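Local coordinates for rhamnogalacturonan endolyase YesW (Bacillus subtilis, PDB 2ZUX), which cleaves the rhamnogalacturonan of plant cell-wall pectin by endo-type elimination, with calcium or manganese needed for its activity, at residues Q180-D185 against Q554-N559; W164-G169 against T232-S237. All coordinates share one frame; numbering follows the deposited sequence.

Contact 1: residues Q180-D185 against Q554-N559; sequences QFMVYD and QNIAYN. With CA (calcium ion), chain D; CA (calcium ion), chain G; RAM (alpha-L-rhamnopyranose), chain M.
Gln180 reaches across to the backbone of the loop 554-559 and receives the N-H of Ala557 on OE1, 2.9 Å from that N, in a fairly straight bond (155° at the hydrogen) that arrives from above the plane of the amide. The chain folds at its second torsion (chi2 -54°), turning CD toward the loop, and OE1 ends up pressed against Ile556 as well, 3.1 Å from its CA. An alanine in place of Gln180 would probably leave the Ala557 N-H without this acceptor and open a gap beside Ile556. Next in sequence, Phe181 lays one ring face against the side-chain amide of Asn555. The two planes are 23° apart, and CG of Asn555 stands 3.6 Å above the ring, displaced toward its rim: an offset stack. Ile131 and Lys133 of the neighbouring blade also touch this phenyl ring. Met182 bends its tip back so that CE meets CG2 of Ile556 at 3.5 Å, an apolar touch next to the glutamine bond. Just past strand 182-184, Asp185 turns to a different task, well away from the other segment: its OD1 binds a calcium ion at 2.4 Å, together with Asp187, Asp189, Lys191 and Glu193. The loop 554-559 wraps a second calcium, held by the carbonyl O atoms of Asn555 (2.3 Å) and Ala557, OD1 of Asn559, two waters and Asp116. Between Ala557 and Asn559 in sequence, Tyr558, a substrate-binding residue, places its OH 3.0 Å from O2 of a bound rhamnose. The chemistry thus implies a second shell: Gln180 grips the N-H of the residue whose own carbonyl holds the metal, while Phe181 and Met182 pack against the residues just before it, consistent with a structural calcium site that steadies the loop carrying Tyr558.

Contact 2: residues W164-G169 against T232-S237; sequences WRINLG and TVFQGS
The phenyl ring of Phe234 has a methyl group over the centre of each face: CD1 of Ile166 on one, CG2 of its own strand neighbour Thr232 on the other, 3.5 Å above the plane. From the Ile166 side this is a CH-pi contact, with CD1 3.5 Å from the ring centroid and only 12° off the normal. The isoleucine side chain is extended (CD1 anti to CA, chi2 171°), and the two residues meet tip to tip between the two strands. The indole of Trp164 works through its edge instead. NE1 donates to the carbonyl O of Gly236 at 2.7 Å, a short and nearly straight bond (164°) in which the acceptor lies almost in the ring plane, while NE1 itself comes from above the plane of the carbonyl. On the same edge, CD1 of Trp164 comes within 3.5 Å of the O of Ser237, so two successive carbonyls line the five-membered ring. Ile153 and Ala155 of strand 152-156 also touch this indole.

Strand 162-167 is an outermost strand of one propeller blade and 230-235 belongs to the next; no backbone-to-backbone hydrogen bond joins these two segments, which meet through Ile166 on Phe234 and Trp164 on a carbonyl. The chemistry is split accordingly. The Ile166 methyl on the Phe234 face gives a dispersion contact, and a single directional N-H bond ties the blade edge to the turn after strand 230-235, giving the Gly236 carbonyl a partner in this buried place.

Overall arrangement
Both contacts join one blade of the beta-propeller to something outside it: strands 182-184 and 230-235 belong to the same four-stranded sheet, the first an outermost strand and the second an inner one. Contact 1 is core, its centre about 6 Å from that of the chain, and it is made by one amide bond, a stack and an apolar touch beside a calcium-binding loop. Contact 2, its centre about 19 Å from the chain centre, is blade-to-blade packing, also largely buried but with partly exposed residues at its margin and no metal ligand. The centres of contact 1 and contact 2 lie about 14 Å apart, and the two contacts do not touch. Glu193, which shares a calcium with Asp185, passes near Gly236.

Contact 1: residues Q180-D185 against Q554-N559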
ATOM      1  N   GLN A 180      -2.543   2.878  12.018  1.00  9.07           N
ATOM      2  CA  GLN A 180      -2.644   2.181  10.738  1.00  8.93           C
ATOM      3  C   GLN A 180      -3.894   2.731  10.059  1.00  9.16           C
ATOM      4  O   GLN A 180      -5.006   2.483  10.519  1.00  9.89           O
ATOM      5  CB  GLN A 180      -2.758   0.666  10.970  1.00  9.23           C
ATOM      6  CG  GLN A 180      -1.745   0.095  11.967  1.00  8.91           C
ATOM      7  CD  GLN A 180      -0.296   0.423  11.635  1.00  9.56           C
ATOM      8  OE1 GLN A 180       0.082   0.629  10.478  1.00 10.06           O
ATOM      9  NE2 GLN A 180       0.534   0.464  12.672  1.00  9.62           N
ATOM     10  N   PHE A 181      -3.718   3.514   9.000  1.00  9.07           N
ATOM     11  CA  PHE A 181      -4.845   4.264   8.438  1.00  9.23           C
ATOM     12  C   PHE A 181      -5.332   3.722   7.109  1.00  9.47           C
ATOM     13  O   PHE A 181      -4.555   3.496   6.184  1.00  9.48           O
ATOM     14  CB  PHE A 181      -4.559   5.775   8.398  1.00  9.75           C
ATOM     15  CG  PHE A 181      -3.380   6.180   7.533  1.00  9.52           C
ATOM     16  CD1 PHE A 181      -3.589   6.748   6.284  1.00 10.95           C
ATOM     17  CD2 PHE A 181      -2.067   6.030   7.982  1.00 10.54           C
ATOM     18  CE1 PHE A 181      -2.515   7.137   5.489  1.00  9.88           C
ATOM     19  CE2 PHE A 181      -0.986   6.405   7.179  1.00 10.94           C
ATOM     20  CZ  PHE A 181      -1.214   6.955   5.937  1.00 10.83           C
ATOM     21  N   MET A 182      -6.640   3.489   7.043  1.00  9.10           N
ATOM     22  CA  MET A 182      -7.277   2.926   5.865  1.00  9.34           C
ATOM     23  C   MET A 182      -8.026   4.001   5.114  1.00  9.55           C
ATOM     24  O   MET A 182      -8.844   4.721   5.689  1.00 10.73           O
ATOM     25  CB  MET A 182      -8.229   1.797   6.258  1.00 10.01           C
ATOM     26  CG  MET A 182      -7.523   0.517   6.684  1.00 10.27           C
ATOM     27  SD  MET A 182      -6.467  -0.175   5.385  1.00 11.48           S
ATOM     28  CE  MET A 182      -4.833   0.083   6.082  1.00 11.11           C
ATOM     29  N   VAL A 183      -7.741   4.096   3.825  1.00  9.59           N
ATOM     30  CA  VAL A 183      -8.412   5.062   2.962  1.00  9.38           C
ATOM     31  C   VAL A 183      -9.149   4.282   1.890  1.00  9.69           C
ATOM     32  O   VAL A 183      -8.534   3.545   1.119  1.00  9.60           O
ATOM     33  CB  VAL A 183      -7.406   6.052   2.322  1.00  9.47           C
ATOM     34  CG1 VAL A 183      -8.143   7.094   1.484  1.00  9.45           C
ATOM     35  CG2 VAL A 183      -6.544   6.724   3.396  1.00  9.74           C
ATOM     36  N   TYR A 184     -10.469   4.424   1.844  1.00  9.66           N
ATOM     37  CA  TYR A 184     -11.252   3.607   0.928  1.00  9.64           C
ATOM     38  C   TYR A 184     -12.677   4.097   0.904  1.00  9.81           C
ATOM     39  O   TYR A 184     -13.163   4.655   1.885  1.00 10.00           O
ATOM     40  CB  TYR A 184     -11.232   2.127   1.366  1.00  9.88           C
ATOM     41  CG  TYR A 184     -11.247   1.185   0.184  1.00  9.64           C
ATOM     42  CD1 TYR A 184     -10.068   0.871  -0.484  1.00  9.46           C
ATOM     43  CD2 TYR A 184     -12.440   0.621  -0.283  1.00 10.56           C
ATOM     44  CE1 TYR A 184     -10.068   0.027  -1.578  1.00 10.10           C
ATOM     45  CE2 TYR A 184     -12.447  -0.222  -1.393  1.00 10.12           C
ATOM     46  CZ  TYR A 184     -11.253  -0.520  -2.029  1.00  9.99           C
ATOM     47  OH  TYR A 184     -11.215  -1.345  -3.135  1.00 11.03           O
ATOM     48  N   ASP A 185     -13.344   3.873  -0.226  1.00  9.86           N
ATOM     49  CA  ASP A 185     -14.781   4.108  -0.308  1.00 10.71           C
ATOM     50  C   ASP A 185     -15.493   2.901   0.303  1.00 10.84           C
ATOM     51  O   ASP A 185     -15.877   1.969  -0.405  1.00 11.39           O
ATOM     52  CB  ASP A 185     -15.213   4.335  -1.756  1.00 10.56           C
ATOM     53  CG  ASP A 185     -16.693   4.608  -1.895  1.00 10.91           C
ATOM     54  OD1 ASP A 185     -17.357   4.907  -0.879  1.00 10.81           O
ATOM     55  OD2 ASP A 185     -17.178   4.504  -3.046  1.00 11.43           O
ATOM     56  N   GLN A 554      -0.393  -0.420   2.168  1.00  8.02           N
ATOM     57  CA  GLN A 554       1.036  -0.134   2.020  1.00  8.47           C
ATOM     58  C   GLN A 554       1.625   0.573   3.243  1.00  8.43           C
ATOM     59  O   GLN A 554       2.739   0.254   3.680  1.00  8.81           O
ATOM     60  CB  GLN A 554       1.346   0.663   0.755  1.00  8.57           C
ATOM     61  CG  GLN A 554       2.846   0.713   0.474  1.00  8.73           C
ATOM     62  CD  GLN A 554       3.149   1.327  -0.871  1.00  8.49           C
ATOM     63  OE1 GLN A 554       3.838   2.349  -0.964  1.00  8.81           O
ATOM     64  NE2 GLN A 554       2.621   0.720  -1.931  1.00  8.73           N
ATOM     65  N   ASN A 555       0.879   1.507   3.818  1.00  8.04           N
ATOM     66  CA  ASN A 555       1.396   2.258   4.963  1.00  8.28           C
ATOM     67  C   ASN A 555       1.620   1.416   6.200  1.00  8.76           C
ATOM     68  O   ASN A 555       2.410   1.790   7.054  1.00  9.05           O
ATOM     69  CB  ASN A 555       0.493   3.459   5.311  1.00  8.31           C
ATOM     70  CG  ASN A 555      -0.852   3.049   5.902  1.00  8.42           C
ATOM     71  OD1 ASN A 555      -1.848   2.888   5.173  1.00 11.08           O
ATOM     72  ND2 ASN A 555      -0.915   2.946   7.206  1.00  7.08           N
ATOM     73  N   ILE A 556       0.885   0.317   6.340  1.00  8.84           N
ATOM     74  CA  ILE A 556       0.820  -0.292   7.657  1.00  9.36           C
ATOM     75  C   ILE A 556       2.158  -0.843   8.121  1.00  8.63           C
ATOM     76  O   ILE A 556       2.908  -1.476   7.351  1.00  8.52           O
ATOM     77  CB  ILE A 556      -0.315  -1.318   7.813  1.00  9.72           C
ATOM     78  CG1 ILE A 556       0.045  -2.649   7.166  1.00 11.10           C
ATOM     79  CG2 ILE A 556      -1.641  -0.741   7.306  1.00 10.62           C
ATOM     80  CD1 ILE A 556      -0.989  -3.736   7.400  1.00 12.03           C
ATOM     81  N   ALA A 557       2.443  -0.557   9.390  1.00  8.34           N
ATOM     82  CA  ALA A 557       3.635  -1.049  10.074  1.00  8.05           C
ATOM     83  C   ALA A 557       4.840  -1.040   9.128  1.00  8.43           C
ATOM     84  O   ALA A 557       5.216   0.037   8.639  1.00  8.42           O
ATOM     85  CB  ALA A 557       3.371  -2.418  10.708  1.00  9.08           C
ATOM     86  N   TYR A 558       5.474  -2.182   8.871  1.00  8.15           N
ATOM     87  CA  TYR A 558       6.603  -2.198   7.947  1.00  8.57           C
ATOM     88  C   TYR A 558       6.145  -2.361   6.507  1.00  8.80           C
ATOM     89  O   TYR A 558       5.945  -3.474   6.012  1.00  8.85           O
ATOM     90  CB  TYR A 558       7.637  -3.254   8.342  1.00  8.80           C
ATOM     91  CG  TYR A 558       8.331  -2.987   9.674  1.00  9.42           C
ATOM     92  CD1 TYR A 558       8.296  -1.728  10.284  1.00 10.38           C
ATOM     93  CD2 TYR A 558       9.033  -4.003  10.319  1.00 10.33           C
ATOM     94  CE1 TYR A 558       8.949  -1.502  11.504  1.00 10.66           C
ATOM     95  CE2 TYR A 558       9.679  -3.779  11.537  1.00 11.26           C
ATOM     96  CZ  TYR A 558       9.617  -2.524  12.122  1.00 11.20           C
ATOM     97  OH  TYR A 558      10.236  -2.259  13.323  1.00 13.69           O
ATOM     98  N   ASN A 559       6.000  -1.208   5.852  1.00  8.28           N
ATOM     99  CA  ASN A 559       5.435  -1.095   4.504  1.00  8.04           C
ATOM    100  C   ASN A 559       6.007  -2.154   3.576  1.00  8.47           C
ATOM    101  O   ASN A 559       7.232  -2.282   3.478  1.00  8.37           O
ATOM    102  CB  ASN A 559       5.797   0.259   3.865  1.00  8.58           C
ATOM    103  CG  ASN A 559       5.469   1.471   4.732  1.00  8.77           C
ATOM    104  OD1 ASN A 559       5.499   1.428   5.967  1.00  9.29           O
ATOM    105  ND2 ASN A 559       5.239   2.596   4.069  1.00  9.03           N
TER
HETATM  106 CA    CA D 630       4.467   2.198   7.994  1.00  8.35          CA
HETATM  107 CA    CA G 633     -17.818   6.735   0.662  1.00 11.95          CA
HETATM  108  C1  RAM M 639      11.127   2.128  12.251  1.00 17.63           C
HETATM  109  C2  RAM M 639      11.878   0.836  11.937  1.00 17.76           C
HETATM  110  C3  RAM M 639      13.233   1.129  11.280  1.00 16.68           C
HETATM  111  C4  RAM M 639      14.048   2.121  12.114  1.00 16.55           C
HETATM  112  C5  RAM M 639      13.211   3.372  12.395  1.00 16.72           C
HETATM  113  C6  RAM M 639      13.958   4.309  13.337  1.00 17.33           C
HETATM  114  O1  RAM M 639      10.650   2.714  11.060  1.00 17.04           O
HETATM  115  O2  RAM M 639      12.054   0.135  13.151  1.00 19.57           O
HETATM  116  O3  RAM M 639      13.969  -0.064  11.093  1.00 17.70           O
HETATM  117  O4  RAM M 639      15.256   2.434  11.444  1.00 16.16           O
HETATM  118  O5  RAM M 639      11.949   3.036  12.970  1.00 17.98           O
HETATM  119  O   HOH W   1       6.277   2.924   9.232  1.00  9.49           O
HETATM  120  O   HOH W   2       3.145   2.638   9.931  1.00  8.30           O
HETATM  121  O   HOH W   3     -18.793   8.868   1.371  1.00 23.66           O

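Contact 2: residues W164-G169 against T232-S237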
ATOM      1  N   TRP A 164      -7.583  19.170   4.751  1.00 12.74           N
ATOM      2  CA  TRP A 164      -7.740  19.097   6.197  1.00 11.86           C
ATOM      3  C   TRP A 164      -6.538  18.480   6.871  1.00 11.71           C
ATOM      4  O   TRP A 164      -5.676  17.887   6.213  1.00 11.39           O
ATOM      5  CB  TRP A 164      -8.989  18.290   6.576  1.00 11.82           C
ATOM      6  CG  TRP A 164      -9.167  16.969   5.867  1.00 11.94           C
ATOM      7  CD1 TRP A 164      -9.971  16.727   4.791  1.00 12.44           C
ATOM      8  CD2 TRP A 164      -8.563  15.708   6.201  1.00 10.99           C
ATOM      9  NE1 TRP A 164      -9.909  15.405   4.431  1.00 12.37           N
ATOM     10  CE2 TRP A 164      -9.057  14.753   5.282  1.00 11.00           C
ATOM     11  CE3 TRP A 164      -7.653  15.291   7.182  1.00 11.82           C
ATOM     12  CZ2 TRP A 164      -8.662  13.410   5.308  1.00 11.86           C
ATOM     13  CZ3 TRP A 164      -7.256  13.952   7.204  1.00 11.86           C
ATOM     14  CH2 TRP A 164      -7.772  13.030   6.275  1.00 11.60           C
ATOM     15  N   ARG A 165      -6.512  18.642   8.190  1.00 11.34           N
ATOM     16  CA  ARG A 165      -5.586  17.958   9.077  1.00 11.53           C
ATOM     17  C   ARG A 165      -6.364  17.379  10.245  1.00 11.56           C
ATOM     18  O   ARG A 165      -7.182  18.074  10.864  1.00 11.76           O
ATOM     19  CB  ARG A 165      -4.515  18.923   9.606  1.00 11.63           C
ATOM     20  CG  ARG A 165      -3.658  18.369  10.766  1.00 11.77           C
ATOM     21  CD  ARG A 165      -2.418  19.217  11.018  1.00 12.50           C
ATOM     22  NE  ARG A 165      -1.618  19.278   9.798  1.00 12.65           N
ATOM     23  CZ  ARG A 165      -0.723  20.217   9.506  1.00 13.60           C
ATOM     24  NH1 ARG A 165      -0.452  21.199  10.366  1.00 15.01           N
ATOM     25  NH2 ARG A 165      -0.083  20.162   8.348  1.00 14.03           N
ATOM     26  N   ILE A 166      -6.099  16.108  10.536  1.00 11.25           N
ATOM     27  CA  ILE A 166      -6.567  15.450  11.751  1.00 11.26           C
ATOM     28  C   ILE A 166      -5.378  15.343  12.696  1.00 11.12           C
ATOM     29  O   ILE A 166      -4.287  14.938  12.284  1.00 11.66           O
ATOM     30  CB  ILE A 166      -7.122  14.036  11.436  1.00 11.60           C
ATOM     31  CG1 ILE A 166      -8.418  14.148  10.634  1.00 11.14           C
ATOM     32  CG2 ILE A 166      -7.325  13.194  12.722  1.00 11.76           C
ATOM     33  CD1 ILE A 166      -8.929  12.826  10.102  1.00 11.96           C
ATOM     34  N   ASN A 167      -5.582  15.725  13.953  1.00 10.70           N
ATOM     35  CA  ASN A 167      -4.557  15.571  14.970  1.00 10.98           C
ATOM     36  C   ASN A 167      -4.988  14.456  15.915  1.00 10.73           C
ATOM     37  O   ASN A 167      -5.967  14.606  16.647  1.00 10.87           O
ATOM     38  CB  ASN A 167      -4.355  16.883  15.738  1.00 11.31           C
ATOM     39  CG  ASN A 167      -3.241  16.783  16.762  1.00 11.78           C
ATOM     40  OD1 ASN A 167      -2.944  15.699  17.266  1.00 11.96           O
ATOM     41  ND2 ASN A 167      -2.607  17.907  17.068  1.00 13.28           N
ATOM     42  N   LEU A 168      -4.276  13.332  15.898  1.00 10.43           N
ATOM     43  CA  LEU A 168      -4.729  12.181  16.683  1.00 10.46           C
ATOM     44  C   LEU A 168      -4.609  12.408  18.192  1.00 10.30           C
ATOM     45  O   LEU A 168      -5.298  11.750  18.970  1.00 10.65           O
ATOM     46  CB  LEU A 168      -4.023  10.897  16.240  1.00 10.88           C
ATOM     47  CG  LEU A 168      -4.556  10.369  14.902  1.00 12.00           C
ATOM     48  CD1 LEU A 168      -3.569   9.432  14.267  1.00 13.92           C
ATOM     49  CD2 LEU A 168      -5.901   9.668  15.077  1.00 14.21           C
ATOM     50  N   GLY A 169      -3.753  13.347  18.585  1.00 10.70           N
ATOM     51  CA  GLY A 169      -3.716  13.848  19.955  1.00 10.69           C
ATOM     52  C   GLY A 169      -2.843  13.028  20.886  1.00 11.22           C
ATOM     53  O   GLY A 169      -2.233  12.026  20.494  1.00 10.82           O
ATOM     54  N   THR A 232     -12.696   5.360  14.460  1.00 10.16           N
ATOM     55  CA  THR A 232     -13.432   6.435  13.790  1.00 10.37           C
ATOM     56  C   THR A 232     -13.338   6.310  12.282  1.00 10.31           C
ATOM     57  O   THR A 232     -12.276   5.999  11.727  1.00 10.74           O
ATOM     58  CB  THR A 232     -12.906   7.823  14.217  1.00 10.63           C
ATOM     59  OG1 THR A 232     -13.023   7.952  15.641  1.00 10.55           O
ATOM     60  CG2 THR A 232     -13.711   8.943  13.566  1.00 11.17           C
ATOM     61  N   VAL A 233     -14.472   6.555  11.631  1.00 10.53           N
ATOM     62  CA  VAL A 233     -14.513   6.769  10.192  1.00 11.12           C
ATOM     63  C   VAL A 233     -14.687   8.271   9.977  1.00 10.89           C
ATOM     64  O   VAL A 233     -15.640   8.873  10.496  1.00 11.33           O
ATOM     65  CB  VAL A 233     -15.671   6.000   9.524  1.00 11.38           C
ATOM     66  CG1 VAL A 233     -15.683   6.231   8.018  1.00 12.49           C
ATOM     67  CG2 VAL A 233     -15.583   4.512   9.832  1.00 12.17           C
ATOM     68  N   PHE A 234     -13.761   8.873   9.232  1.00 10.95           N
ATOM     69  CA  PHE A 234     -13.771  10.297   8.920  1.00 11.13           C
ATOM     70  C   PHE A 234     -14.168  10.497   7.464  1.00 11.23           C
ATOM     71  O   PHE A 234     -13.774   9.721   6.585  1.00 11.70           O
ATOM     72  CB  PHE A 234     -12.376  10.908   9.102  1.00 10.88           C
ATOM     73  CG  PHE A 234     -11.834  10.863  10.514  1.00 10.50           C
ATOM     74  CD1 PHE A 234     -12.117  11.885  11.417  1.00 10.85           C
ATOM     75  CD2 PHE A 234     -10.993   9.830  10.916  1.00 11.40           C
ATOM     76  CE1 PHE A 234     -11.587  11.872  12.703  1.00 10.75           C
ATOM     77  CE2 PHE A 234     -10.464   9.806  12.200  1.00 11.17           C
ATOM     78  CZ  PHE A 234     -10.759  10.826  13.099  1.00 11.45           C
ATOM     79  N   GLN A 235     -14.912  11.567   7.201  1.00 11.66           N
ATOM     80  CA  GLN A 235     -15.280  11.949   5.847  1.00 11.98           C
ATOM     81  C   GLN A 235     -14.021  12.327   5.072  1.00 11.63           C
ATOM     82  O   GLN A 235     -13.208  13.110   5.552  1.00 12.02           O
ATOM     83  CB  GLN A 235     -16.258  13.127   5.900  1.00 12.26           C
ATOM     84  CG  GLN A 235     -16.822  13.531   4.553  1.00 13.35           C
ATOM     85  CD  GLN A 235     -17.914  14.570   4.679  1.00 16.26           C
ATOM     86  OE1 GLN A 235     -17.772  15.556   5.402  1.00 15.39           O
ATOM     87  NE2 GLN A 235     -19.016  14.348   3.979  1.00 19.72           N
ATOM     88  N   GLY A 236     -13.851  11.755   3.883  1.00 11.66           N
ATOM     89  CA  GLY A 236     -12.632  11.979   3.116  1.00 11.75           C
ATOM     90  C   GLY A 236     -12.395  13.410   2.678  1.00 11.92           C
ATOM     91  O   GLY A 236     -11.257  13.863   2.624  1.00 12.18           O
ATOM     92  N   SER A 237     -13.473  14.119   2.340  1.00 12.20           N
ATOM     93  CA  SER A 237     -13.350  15.467   1.779  1.00 12.78           C
ATOM     94  C   SER A 237     -13.043  16.537   2.825  1.00 12.76           C
ATOM     95  O   SER A 237     -12.468  17.567   2.494  1.00 12.74           O
ATOM     96  CB  SER A 237     -14.623  15.836   1.025  1.00 13.45           C
ATOM     97  OG  SER A 237     -15.730  15.808   1.899  1.00 14.91           O
TER